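Local coordinates for protein NADH oxidoreductase (Mesorhizobium loti, PDB 3PI7) that probably binds NADPH and oxidises it as a putative quinone reductase, combining a GroES-like domain with a Rossmann-fold domain, at residues P8-A13 with Q39-V44; G80-F85 with S119-A124; S50-K55 with P98-L103. One frame throughout, in Å; residues are numbered along the deposited sequence.

Interaction 1. Residues P8-A13 with Q39-V44; sequences PSEMKA and QGRIAV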
loop_
_atom_site.group_PDB
_atom_site.type_symbol
_atom_site.label_atom_id
_atom_site.label_comp_id
_atom_site.label_asym_id
_atom_site.label_seq_id
_atom_site.Cartn_x
_atom_site.Cartn_y
_atom_site.Cartn_z
ATOM N N PRO A 8 -17.355 -37.641 -26.331
ATOM C CA PRO A 8 -16.183 -37.931 -27.188
ATOM C C PRO A 8 -14.948 -38.260 -26.363
ATOM O O PRO A 8 -14.812 -37.779 -25.221
ATOM C CB PRO A 8 -15.937 -36.619 -27.926
ATOM C CG PRO A 8 -17.186 -35.876 -27.837
ATOM C CD PRO A 8 -17.906 -36.300 -26.613
ATOM N N SER A 9 -14.028 -39.012 -26.946
ATOM C CA SER A 9 -12.807 -39.272 -26.209
ATOM C C SER A 9 -11.702 -38.319 -26.688
ATOM O O SER A 9 -10.680 -38.231 -26.038
ATOM C CB SER A 9 -12.391 -40.731 -26.322
ATOM O OG SER A 9 -12.207 -41.122 -27.662
ATOM N N GLU A 10 -11.916 -37.605 -27.807
ATOM C CA GLU A 10 -10.936 -36.663 -28.345
ATOM C C GLU A 10 -11.600 -35.321 -28.569
ATOM O O GLU A 10 -12.793 -35.260 -28.864
ATOM C CB GLU A 10 -10.368 -37.238 -29.653
ATOM C CG GLU A 10 -9.202 -36.491 -30.259
ATOM C CD GLU A 10 -8.478 -37.289 -31.323
ATOM O OE1 GLU A 10 -8.121 -38.457 -31.052
ATOM O OE2 GLU A 10 -8.281 -36.750 -32.434
HETATM N N MSE A 11 -10.831 -34.251 -28.475
HETATM C CA MSE A 11 -11.389 -32.904 -28.710
HETATM C C MSE A 11 -10.356 -31.947 -29.280
HETATM O O MSE A 11 -9.151 -32.177 -29.152
HETATM C CB MSE A 11 -11.903 -32.326 -27.375
HETATM C CG MSE A 11 -10.762 -32.154 -26.322
HETATM SE SE MSE A 11 -11.385 -31.267 -24.781
HETATM C CE MSE A 11 -9.730 -30.983 -23.944
ATOM N N LYS A 12 -10.823 -30.872 -29.912
ATOM C CA LYS A 12 -9.921 -29.826 -30.347
ATOM C C LYS A 12 -9.817 -28.817 -29.206
ATOM O O LYS A 12 -10.761 -28.658 -28.429
ATOM C CB LYS A 12 -10.318 -29.165 -31.678
ATOM C CG LYS A 12 -11.697 -28.550 -31.791
ATOM C CD LYS A 12 -11.877 -27.968 -33.198
ATOM C CE LYS A 12 -13.029 -26.996 -33.340
ATOM N NZ LYS A 12 -14.352 -27.650 -33.202
ATOM N N ALA A 13 -8.650 -28.171 -29.080
ATOM C CA ALA A 13 -8.388 -27.225 -28.009
ATOM C C ALA A 13 -7.232 -26.329 -28.374
ATOM O O ALA A 13 -6.500 -26.660 -29.314
ATOM C CB ALA A 13 -8.074 -27.982 -26.717
ATOM N N GLN A 39 -3.117 -25.060 -31.726
ATOM C CA GLN A 39 -4.362 -25.785 -31.900
ATOM C C GLN A 39 -3.992 -27.251 -31.961
ATOM O O GLN A 39 -3.065 -27.630 -32.676
ATOM C CB GLN A 39 -5.101 -25.308 -33.160
ATOM C CG GLN A 39 -6.476 -25.985 -33.297
ATOM C CD GLN A 39 -7.129 -25.697 -34.612
ATOM O OE1 GLN A 39 -7.149 -24.553 -35.092
ATOM N NE2 GLN A 39 -7.704 -26.732 -35.206
ATOM N N GLY A 40 -4.678 -28.070 -31.191
ATOM C CA GLY A 40 -4.387 -29.496 -31.218
ATOM C C GLY A 40 -5.605 -30.328 -30.929
ATOM O O GLY A 40 -6.658 -29.801 -30.583
ATOM N N ARG A 41 -5.472 -31.626 -31.124
ATOM C CA ARG A 41 -6.514 -32.597 -30.811
ATOM C C ARG A 41 -5.950 -33.398 -29.665
ATOM O O ARG A 41 -4.846 -33.921 -29.787
ATOM C CB ARG A 41 -6.855 -33.486 -32.031
ATOM C CG ARG A 41 -7.619 -32.764 -33.136
ATOM C CD ARG A 41 -8.352 -33.723 -34.073
ATOM N NE ARG A 41 -9.494 -34.384 -33.411
ATOM C CZ ARG A 41 -10.696 -33.834 -33.255
ATOM N NH1 ARG A 41 -10.937 -32.605 -33.700
ATOM N NH2 ARG A 41 -11.656 -34.494 -32.626
ATOM N N ILE A 42 -6.648 -33.434 -28.533
ATOM C CA ILE A 42 -6.167 -34.125 -27.346
ATOM C C ILE A 42 -7.298 -34.920 -26.720
ATOM O O ILE A 42 -8.455 -34.689 -27.027
ATOM C CB ILE A 42 -5.556 -33.120 -26.309
ATOM C CG1 ILE A 42 -6.573 -32.074 -25.824
ATOM C CG2 ILE A 42 -4.275 -32.441 -26.842
ATOM C CD1 ILE A 42 -6.178 -31.484 -24.423
ATOM N N ALA A 43 -6.957 -35.821 -25.808
ATOM C CA ALA A 43 -7.950 -36.595 -25.091
ATOM C C ALA A 43 -8.816 -35.698 -24.223
ATOM O O ALA A 43 -8.349 -34.708 -23.645
ATOM C CB ALA A 43 -7.257 -37.643 -24.222
ATOM N N VAL A 44 -10.111 -36.028 -24.174
ATOM C CA VAL A 44 -11.041 -35.321 -23.323
ATOM C C VAL A 44 -10.704 -35.716 -21.872
ATOM O O VAL A 44 -10.582 -36.901 -21.568
ATOM C CB VAL A 44 -12.517 -35.617 -23.706
ATOM C CG1 VAL A 44 -13.493 -35.049 -22.671
ATOM C CG2 VAL A 44 -12.829 -35.067 -25.102
#
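Met11 faces Ile42 and Ala13 faces Gly40 as hydrogen-bonded pairs of two antiparallel strands, 10-13 and 39-43, with Lys12 and Arg41 forming the non-hydrogen-bonded pair between them. Each hydrogen-bonded pair is closed by two backbone bonds, Met11 N lying 2.8 Å from Ile42 O. Where the strands run out, Val44 N still bonds to Ser9 O at 2.9 Å, although the donor stands well above that carbonyl's plane. Among the side chains, a salt bridge joins Glu10 and Arg41, which cross at about a right angle. A bend in the arginine (chi3 70°) accompanies this contact, and Glu10 OE2 receives Arg41 NE at 2.8 Å through its anti lone pair. The oxygen lies almost in the guanidinium plane, yet the two flat groups are 47° apart and the grip is through this one N-H. On the sheet face opposite Lys12 and Arg41, the selenomethionine Met11 brings CE to 3.6 Å from Ile42 CD1. Met11 CB lies 3.7 Å from Val44 CG2. Lys12 NZ forms salt bridges with Glu122 OE2 and the terminal carboxylate of Pro349. The two-stranded sheet packs against strand 123-127, where Met11 and Val44 rest on Tyr123, and Ala13 touches Pro82.

Interaction 2. Residues G80-F85 with S119-A124; sequences GRPAGF and SWAEYA
Ala83 and Gly84 meet Ser119 and Trp120 in a buried loop-to-loop contact of the GroES-like domain, between the loop leading into strand 86-94 and the inverse gamma turn, centred on Trp120, that precedes strand 123-127. Two backbone bonds fasten the loops. Trp120 N reaches Ala83 O at 2.9 Å, within the carbonyl plane, whereas Ser119 N approaches Gly84 O, also at 2.9 Å, from above its plane. That second oxygen additionally accepts a bond from the hydroxyl of Thr112. The indole lies over the same chain: chi1 (-62°) sets CG anti to the carbonyl carbon, and the ring, turned by chi2 of -4°, covers Gly84, whose CA sits 3.5 Å from the centroid of the five-membered ring of Trp120, a CH-pi contact only 10° off the ring normal. A side chain at Gly84 would run into Ser119 OG and Trp120 CD1, and the backbone angles there would also press a CB on the carbonyl O of Ala83. At the benzene part, Ala83 CB touches Trp120 CE3 at 3.9 Å, while NE1 hydrogen-bonds to Ser60 O, which helps to set the turn of the ring. An alanine in place of Trp120 would probably leave Ser60 O without this donor and open a gap over Gly84 CA. On the other side of Ala83 in the chain, Pro82 CB packs against Ala121 CB at 3.8 Å. Ser119 OG, 3.2 Å from Gly84 C, hydrogen-bonds to Glu86 O.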
loop_
_atom_site.group_PDB
_atom_site.type_symbol
_atom_site.label_atom_id
_atom_site.label_comp_id
_atom_site.label_asym_id
_atom_site.label_seq_id
_atom_site.Cartn_x
_atom_site.Cartn_y
_atom_site.Cartn_z
ATOM N N GLY A 80 0.678 -27.907 -22.569
ATOM C CA GLY A 80 -0.158 -28.887 -23.243
ATOM C C GLY A 80 -1.605 -28.890 -22.813
ATOM O O GLY A 80 -2.393 -29.681 -23.346
ATOM N N ARG A 81 -1.971 -28.061 -21.819
ATOM C CA ARG A 81 -3.360 -27.976 -21.408
ATOM C C ARG A 81 -4.036 -26.846 -22.130
ATOM O O ARG A 81 -3.396 -25.839 -22.414
ATOM C CB ARG A 81 -3.496 -27.750 -19.879
ATOM C CG ARG A 81 -2.843 -28.825 -19.072
ATOM C CD ARG A 81 -3.481 -30.190 -19.271
ATOM N NE ARG A 81 -2.762 -31.148 -18.432
ATOM C CZ ARG A 81 -3.031 -31.336 -17.138
ATOM N NH1 ARG A 81 -4.020 -30.670 -16.555
ATOM N NH2 ARG A 81 -2.275 -32.147 -16.407
ATOM N N PRO A 82 -5.340 -26.968 -22.362
ATOM C CA PRO A 82 -6.089 -25.846 -22.928
ATOM C C PRO A 82 -6.129 -24.694 -21.939
ATOM O O PRO A 82 -6.297 -24.890 -20.715
ATOM C CB PRO A 82 -7.517 -26.422 -23.072
ATOM C CG PRO A 82 -7.329 -27.904 -23.124
ATOM C CD PRO A 82 -6.233 -28.124 -22.124
ATOM N N ALA A 83 -5.930 -23.499 -22.459
ATOM C CA ALA A 83 -6.040 -22.253 -21.693
ATOM C C ALA A 83 -7.544 -21.828 -21.661
ATOM O O ALA A 83 -8.378 -22.524 -22.223
ATOM C CB ALA A 83 -5.178 -21.186 -22.360
ATOM N N GLY A 84 -7.847 -20.699 -21.017
ATOM C CA GLY A 84 -9.196 -20.158 -20.950
ATOM C C GLY A 84 -9.766 -20.306 -19.565
ATOM O O GLY A 84 -9.908 -21.420 -19.042
ATOM N N PHE A 85 -10.087 -19.193 -18.957
ATOM C CA PHE A 85 -10.560 -19.251 -17.579
ATOM C C PHE A 85 -12.061 -19.357 -17.450
ATOM O O PHE A 85 -12.504 -19.808 -16.400
ATOM C CB PHE A 85 -10.079 -18.029 -16.794
ATOM C CG PHE A 85 -8.617 -18.086 -16.419
ATOM C CD1 PHE A 85 -8.088 -19.204 -15.782
ATOM C CD2 PHE A 85 -7.777 -17.005 -16.665
ATOM C CE1 PHE A 85 -6.724 -19.270 -15.475
ATOM C CE2 PHE A 85 -6.429 -17.050 -16.306
ATOM C CZ PHE A 85 -5.908 -18.189 -15.730
ATOM N N SER A 119 -11.203 -23.337 -20.772
ATOM C CA SER A 119 -12.404 -23.207 -21.587
ATOM C C SER A 119 -12.138 -23.101 -23.103
ATOM O O SER A 119 -13.101 -23.105 -23.849
ATOM C CB SER A 119 -13.185 -21.980 -21.138
ATOM O OG SER A 119 -12.416 -20.806 -21.306
ATOM N N TRP A 120 -10.892 -22.929 -23.558
ATOM C CA TRP A 120 -10.584 -22.772 -25.001
ATOM C C TRP A 120 -10.372 -24.172 -25.595
ATOM O O TRP A 120 -9.287 -24.557 -26.047
ATOM C CB TRP A 120 -9.382 -21.847 -25.228
ATOM C CG TRP A 120 -9.590 -20.449 -24.731
ATOM C CD1 TRP A 120 -10.726 -19.916 -24.189
ATOM C CD2 TRP A 120 -8.615 -19.418 -24.705
ATOM N NE1 TRP A 120 -10.510 -18.619 -23.819
ATOM C CE2 TRP A 120 -9.226 -18.277 -24.135
ATOM C CE3 TRP A 120 -7.281 -19.343 -25.109
ATOM C CZ2 TRP A 120 -8.548 -17.072 -23.973
ATOM C CZ3 TRP A 120 -6.608 -18.136 -24.953
ATOM C CH2 TRP A 120 -7.227 -17.039 -24.349
ATOM N N ALA A 121 -11.461 -24.943 -25.527
ATOM C CA ALA A 121 -11.509 -26.353 -25.803
ATOM C C ALA A 121 -12.931 -26.772 -25.969
ATOM O O ALA A 121 -13.828 -26.078 -25.497
ATOM C CB ALA A 121 -10.903 -27.095 -24.615
ATOM N N GLU A 122 -13.155 -27.898 -26.628
ATOM C CA GLU A 122 -14.505 -28.393 -26.771
ATOM C C GLU A 122 -15.115 -28.801 -25.433
ATOM O O GLU A 122 -16.331 -28.718 -25.280
ATOM C CB GLU A 122 -14.525 -29.549 -27.762
ATOM C CG GLU A 122 -14.486 -28.992 -29.174
ATOM C CD GLU A 122 -14.454 -30.003 -30.300
ATOM O OE1 GLU A 122 -13.771 -31.039 -30.155
ATOM O OE2 GLU A 122 -14.981 -29.677 -31.385
ATOM N N TYR A 123 -14.291 -29.255 -24.498
ATOM C CA TYR A 123 -14.662 -29.677 -23.146
ATOM C C TYR A 123 -13.690 -29.082 -22.155
ATOM O O TYR A 123 -12.475 -29.154 -22.369
ATOM C CB TYR A 123 -14.665 -31.223 -23.014
ATOM C CG TYR A 123 -15.666 -31.851 -23.956
ATOM C CD1 TYR A 123 -15.349 -32.065 -25.301
ATOM C CD2 TYR A 123 -16.968 -32.110 -23.544
ATOM C CE1 TYR A 123 -16.309 -32.492 -26.215
ATOM C CE2 TYR A 123 -17.932 -32.560 -24.445
ATOM C CZ TYR A 123 -17.592 -32.763 -25.777
ATOM O OH TYR A 123 -18.530 -33.175 -26.671
ATOM N N ALA A 124 -14.218 -28.535 -21.058
ATOM C CA ALA A 124 -13.401 -27.942 -19.984
ATOM C C ALA A 124 -13.747 -28.619 -18.688
ATOM O O ALA A 124 -14.783 -29.290 -18.601
ATOM C CB ALA A 124 -13.677 -26.439 -19.888
#

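Interaction 3. Residues S50-K55 with P98-L103; sequences SQVLIK and PYAKSL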
loop_
_atom_site.group_PDB
_atom_site.type_symbol
_atom_site.label_atom_id
_atom_site.label_comp_id
_atom_site.label_asym_id
_atom_site.label_seq_id
_atom_site.Cartn_x
_atom_site.Cartn_y
_atom_site.Cartn_z
ATOM N N SER A 50 -15.011 -33.688 -7.237
ATOM C CA SER A 50 -15.712 -32.420 -6.990
ATOM C C SER A 50 -15.885 -31.591 -8.261
ATOM O O SER A 50 -16.323 -30.440 -8.188
ATOM C CB SER A 50 -14.924 -31.589 -5.967
ATOM O OG SER A 50 -13.631 -31.247 -6.461
ATOM N N GLN A 51 -15.535 -32.169 -9.426
ATOM C CA GLN A 51 -15.519 -31.435 -10.688
ATOM C C GLN A 51 -16.555 -31.896 -11.685
ATOM O O GLN A 51 -17.140 -32.973 -11.559
ATOM C CB GLN A 51 -14.132 -31.576 -11.345
ATOM C CG GLN A 51 -12.985 -31.093 -10.483
ATOM C CD GLN A 51 -11.652 -31.324 -11.159
ATOM O OE1 GLN A 51 -11.409 -32.353 -11.819
ATOM N NE2 GLN A 51 -10.753 -30.371 -11.004
ATOM N N VAL A 52 -16.757 -31.059 -12.710
ATOM C CA VAL A 52 -17.669 -31.342 -13.783
ATOM C C VAL A 52 -16.948 -31.150 -15.100
ATOM O O VAL A 52 -16.006 -30.353 -15.192
ATOM C CB VAL A 52 -18.957 -30.476 -13.705
ATOM C CG1 VAL A 52 -19.799 -30.871 -12.500
ATOM C CG2 VAL A 52 -18.608 -28.978 -13.680
ATOM N N LEU A 53 -17.374 -31.907 -16.091
ATOM C CA LEU A 53 -16.862 -31.801 -17.454
ATOM C C LEU A 53 -17.906 -31.052 -18.242
ATOM O O LEU A 53 -19.075 -31.487 -18.329
ATOM C CB LEU A 53 -16.633 -33.201 -18.046
ATOM C CG LEU A 53 -16.046 -33.194 -19.431
ATOM C CD1 LEU A 53 -14.592 -32.666 -19.424
ATOM C CD2 LEU A 53 -16.136 -34.538 -20.069
ATOM N N ILE A 54 -17.506 -29.931 -18.804
ATOM C CA ILE A 54 -18.433 -29.067 -19.530
ATOM C C ILE A 54 -18.168 -29.095 -21.027
ATOM O O ILE A 54 -17.031 -28.843 -21.454
ATOM C CB ILE A 54 -18.311 -27.622 -18.993
ATOM C CG1 ILE A 54 -18.585 -27.537 -17.457
ATOM C CG2 ILE A 54 -19.264 -26.694 -19.722
ATOM C CD1 ILE A 54 -17.605 -26.785 -16.774
ATOM N N LYS A 55 -19.240 -29.265 -21.822
ATOM C CA LYS A 55 -19.197 -29.135 -23.262
ATOM C C LYS A 55 -19.326 -27.658 -23.513
ATOM O O LYS A 55 -20.397 -27.100 -23.291
ATOM C CB LYS A 55 -20.340 -29.939 -23.931
ATOM C CG LYS A 55 -20.264 -29.849 -25.439
ATOM C CD LYS A 55 -21.410 -30.576 -26.182
ATOM C CE LYS A 55 -21.016 -30.625 -27.655
ATOM N NZ LYS A 55 -21.728 -31.711 -28.396
ATOM N N PRO A 98 -21.916 -35.536 -4.769
ATOM C CA PRO A 98 -23.285 -35.131 -5.128
ATOM C C PRO A 98 -23.407 -33.768 -5.800
ATOM O O PRO A 98 -24.205 -33.641 -6.721
ATOM C CB PRO A 98 -24.010 -35.134 -3.787
ATOM C CG PRO A 98 -23.279 -36.123 -2.966
ATOM C CD PRO A 98 -21.836 -35.974 -3.356
ATOM N N TYR A 99 -22.667 -32.758 -5.351
ATOM C CA TYR A 99 -22.735 -31.436 -5.997
ATOM C C TYR A 99 -22.441 -31.580 -7.499
ATOM O O TYR A 99 -23.192 -31.050 -8.321
ATOM C CB TYR A 99 -21.707 -30.495 -5.335
ATOM C CG TYR A 99 -21.797 -29.010 -5.626
ATOM C CD1 TYR A 99 -22.733 -28.504 -6.516
ATOM C CD2 TYR A 99 -20.939 -28.109 -4.998
ATOM C CE1 TYR A 99 -22.821 -27.131 -6.772
ATOM C CE2 TYR A 99 -21.002 -26.747 -5.263
ATOM C CZ TYR A 99 -21.927 -26.263 -6.165
ATOM O OH TYR A 99 -21.976 -24.909 -6.369
ATOM N N ALA A 100 -21.351 -32.305 -7.849
ATOM C CA ALA A 100 -20.959 -32.497 -9.253
ATOM C C ALA A 100 -22.032 -33.307 -9.986
ATOM O O ALA A 100 -22.479 -32.893 -11.052
ATOM C CB ALA A 100 -19.606 -33.198 -9.329
ATOM N N LYS A 101 -22.502 -34.423 -9.393
ATOM C CA LYS A 101 -23.513 -35.270 -10.051
ATOM C C LYS A 101 -24.838 -34.544 -10.285
ATOM O O LYS A 101 -25.451 -34.740 -11.342
ATOM C CB LYS A 101 -23.765 -36.565 -9.252
ATOM C CG LYS A 101 -22.638 -37.584 -9.338
ATOM C CD LYS A 101 -22.419 -38.102 -10.769
ATOM C CE LYS A 101 -21.396 -39.216 -10.829
ATOM N NZ LYS A 101 -20.858 -39.378 -12.203
ATOM N N SER A 102 -25.251 -33.673 -9.363
ATOM C CA SER A 102 -26.511 -32.943 -9.475
ATOM C C SER A 102 -26.492 -31.892 -10.565
ATOM O O SER A 102 -27.554 -31.457 -11.021
ATOM C CB SER A 102 -26.866 -32.282 -8.142
ATOM O OG SER A 102 -27.159 -33.306 -7.204
ATOM N N LEU A 103 -25.293 -31.480 -10.985
ATOM C CA LEU A 103 -25.178 -30.463 -12.028
ATOM C C LEU A 103 -25.228 -31.067 -13.418
ATOM O O LEU A 103 -25.350 -30.324 -14.384
ATOM C CB LEU A 103 -23.889 -29.669 -11.854
ATOM C CG LEU A 103 -23.795 -28.703 -10.668
ATOM C CD1 LEU A 103 -22.405 -28.026 -10.662
ATOM C CD2 LEU A 103 -24.909 -27.612 -10.729
#
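Val52 and Ala100 carry a small apolar contact between strand 51-55 and helix 98-103, whose short axes approach to 7.7 Å and run in similar directions, 24° apart. Van der Waals packing does the work. The valine places CG1 beside its backbone N, anti to the carbonyl carbon (chi1 -68°), and this one methyl group meets the helix, 3.9 Å from Ala100 CB and 4.3 Å from Leu103 CD1. Ala100 and Leu103, three residues apart, thus offer neighbouring points on one side of the helix. The small alanine lets the backbones draw near, its CB coming within 3.3 Å of Gln51 O.

Polar groups form no hydrogen bond across the contact. Val52 CG1 also lies 3.7 Å from Ala100 O, a carbonyl oxygen already accepting a bond from Leu103 N three residues on, at 3.1 Å. The polar ends have partners outside the contact: Ser50 OG bonds Glu127 OE1, Gln51 NE2 bonds Glu127 OE2 and Gln51 OE1 bonds Gly48 N. Val52 and Leu103 also share Ile91 and Cys131 as neighbours. A short helix in the connection from strand 86-94 to strand 107-111, its apolar side laid on the curled sheet, is consistent with the GroES-like domain of medium-chain reductases.

Overall arrangement
Interaction 1 is the surface contact of the three, while interactions 2 and 3 are largely buried. At the surface, 8-13 with 39-44 combines a strand ladder with an ion pair. The two buried contacts differ from each other: 80-85 with 119-124 relies on backbone bonds between loops and an indole over a glycine, 50-55 with 98-103 chiefly on apolar packing of strand and helix, with no hydrogen bond across. Strands 51-56 and 123-127 are neighbours in the curled sheet, so interactions 2 and 3 reach the same element: Ala124 O probably bonds to Ile54 N, and Tyr123 packs on Lys55. Interaction 1, on a separate two-stranded sheet, meets interaction 3 where Val44 touches Leu53.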